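Local coordinates for protein OXA-46 oxacillinase (Pseudomonas aeruginosa, PDB 3IF6) that probably hydrolyses the amide bond of beta-lactam antibiotics as a class D serine beta-lactamase, giving substituted beta-amino acids and so resistance to these drugs, at residues Lys130-Glu134 and Asp135-Arg139. Residues are numbered along the deposited sequence; the frame is centred on the assembly and turned at random.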
loop_
_atom_site.group_PDB
_atom_site.type_symbol
_atom_site.label_atom_id
_atom_site.label_comp_id
_atom_site.label_asym_id
_atom_site.label_seq_id
_atom_site.Cartn_x
_atom_site.Cartn_y
_atom_site.Cartn_z
ATOM N N LYS B 130 9.238 -3.745 -25.337
ATOM C CA LYS B 130 9.169 -4.683 -26.460
ATOM C C LYS B 130 7.699 -5.086 -26.783
ATOM O O LYS B 130 7.193 -4.803 -27.885
ATOM C CB LYS B 130 10.026 -5.916 -26.116
ATOM C CG LYS B 130 11.030 -6.390 -27.172
ATOM C CD LYS B 130 12.200 -5.384 -27.387
ATOM C CE LYS B 130 13.281 -5.350 -26.250
ATOM N NZ LYS B 130 13.312 -4.039 -25.504
ATOM N N ASP B 131 7.017 -5.699 -25.813
ATOM C CA ASP B 131 5.678 -6.256 -26.007
ATOM C C ASP B 131 4.605 -5.208 -26.264
ATOM O O ASP B 131 3.691 -5.417 -27.082
ATOM C CB ASP B 131 5.278 -7.121 -24.808
ATOM C CG ASP B 131 6.088 -8.408 -24.712
ATOM O OD1 ASP B 131 6.836 -8.753 -25.668
ATOM O OD2 ASP B 131 5.977 -9.084 -23.668
ATOM N N ILE B 132 4.703 -4.085 -25.564
ATOM C CA ILE B 132 3.820 -2.944 -25.811
ATOM C C ILE B 132 4.003 -2.420 -27.247
ATOM O O ILE B 132 3.024 -2.085 -27.918
ATOM C CB ILE B 132 4.052 -1.818 -24.779
ATOM C CG1 ILE B 132 3.656 -2.298 -23.373
ATOM C CG2 ILE B 132 3.283 -0.550 -25.166
ATOM C CD1 ILE B 132 4.198 -1.439 -22.247
ATOM N N GLY B 133 5.254 -2.360 -27.706
ATOM C CA GLY B 133 5.580 -1.859 -29.030
ATOM C C GLY B 133 5.396 -0.356 -29.162
ATOM O O GLY B 133 4.671 0.274 -28.371
ATOM N N GLU B 134 6.036 0.213 -30.184
ATOM C CA GLU B 134 5.999 1.656 -30.442
ATOM C C GLU B 134 4.590 2.251 -30.509
ATOM O O GLU B 134 4.299 3.230 -29.825
ATOM C CB GLU B 134 6.785 1.998 -31.719
ATOM C CG GLU B 134 6.640 3.458 -32.138
ATOM C CD GLU B 134 7.182 3.769 -33.543
ATOM O OE1 GLU B 134 6.757 4.798 -34.130
ATOM O OE2 GLU B 134 8.039 2.998 -34.042
ATOM N N ASP B 135 3.719 1.664 -31.333
ATOM C CA ASP B 135 2.441 2.314 -31.674
ATOM C C ASP B 135 1.509 2.436 -30.457
ATOM O O ASP B 135 0.863 3.475 -30.275
ATOM C CB ASP B 135 1.735 1.623 -32.873
ATOM C CG ASP B 135 2.576 1.647 -34.195
ATOM O OD1 ASP B 135 3.437 2.561 -34.400
ATOM O OD2 ASP B 135 2.357 0.741 -35.046
ATOM N N LYS B 136 1.448 1.394 -29.622
ATOM C CA LYS B 136 0.610 1.450 -28.418
ATOM C C LYS B 136 1.211 2.393 -27.398
ATOM O O LYS B 136 0.484 3.129 -26.742
ATOM C CB LYS B 136 0.401 0.077 -27.800
ATOM C CG LYS B 136 -1.062 -0.212 -27.504
ATOM C CD LYS B 136 -1.293 -1.623 -27.001
ATOM C CE LYS B 136 -0.702 -2.659 -27.922
ATOM N NZ LYS B 136 -0.740 -4.018 -27.279
ATOM N N ALA B 137 2.540 2.398 -27.304
ATOM C CA ALA B 137 3.257 3.265 -26.364
ATOM C C ALA B 137 3.010 4.744 -26.663
ATOM O O ALA B 137 2.740 5.532 -25.750
ATOM C CB ALA B 137 4.754 2.942 -26.366
ATOM N N ARG B 138 3.092 5.102 -27.948
ATOM C CA ARG B 138 2.795 6.451 -28.425
ATOM C C ARG B 138 1.358 6.833 -28.113
ATOM O O ARG B 138 1.085 7.947 -27.688
ATOM C CB ARG B 138 3.066 6.548 -29.932
ATOM C CG ARG B 138 4.535 6.409 -30.319
ATOM C CD ARG B 138 4.776 6.795 -31.796
ATOM N NE ARG B 138 6.195 6.830 -32.176
ATOM C CZ ARG B 138 7.009 7.859 -31.949
ATOM N NH1 ARG B 138 6.559 8.950 -31.342
ATOM N NH2 ARG B 138 8.283 7.793 -32.323
ATOM N N ARG B 139 0.452 5.882 -28.313
ATOM C CA ARG B 139 -0.984 6.055 -28.080
ATOM C C ARG B 139 -1.278 6.304 -26.598
ATOM O O ARG B 139 -2.012 7.235 -26.246
ATOM C CB ARG B 139 -1.757 4.829 -28.617
ATOM C CG ARG B 139 -3.243 5.057 -28.943
ATOM C CD ARG B 139 -4.072 3.733 -28.871
ATOM N NE ARG B 139 -4.258 3.282 -27.474
ATOM C CZ ARG B 139 -4.952 2.205 -27.085
ATOM N NH1 ARG B 139 -5.549 1.420 -27.975
ATOM N NH2 ARG B 139 -5.036 1.906 -25.796
HETATM O O HOH W 1 2.310 -0.909 -30.465
#
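Ile132 and Lys136 are joined through one water, which donates to Ile132 O at 2.9 Å. The same water accepts from Lys136 N at 2.6 Å, bridging the two backbones at a kink in the helix. Four residues apart as well, Glu134 OE1 accepts a hydrogen bond from Arg138 NE at 2.9 Å, the polar link of a salt bridge one helical turn long. CG of Glu134 lies anti to its own backbone N (chi1 173°), and the extended chain carries OE1 alongside NE of the extended arginine, while NH1 is turned to the carbonyl of Pro151, which helps fix the guanidinium's rotation. NE meets the anti side of OE1 and stands out of the carboxylate plane; the two flat groups are turned 71° against each other, far from a flat two-pronged pairing. In the backbone of the same pair, Arg138 N reaches Glu134 O at 2.9 Å. Asp135 brings a like charge close, its OD1 4.0 Å from Glu134 OE1, a repulsion that Arg138 would probably offset.

Helix 122-144, part of the transpeptidase-like fold, kinks at Gly133, whose positive phi suits a residue without a side chain. The axes of 130-134 and 135-139 differ by 61°. Gly133 O still accepts from Ala137 N at 3.2 Å.

On the buried side, Ile132 CG2 packs against Ala137 CB at 4.0 Å, and the small alanine methyl also fits close to Gly133 O. Ile132 also touches His78 and Phe81 of helix 75-84. Lys136 crosses Ile132 at about a right angle, lending its aliphatic CB to CG2.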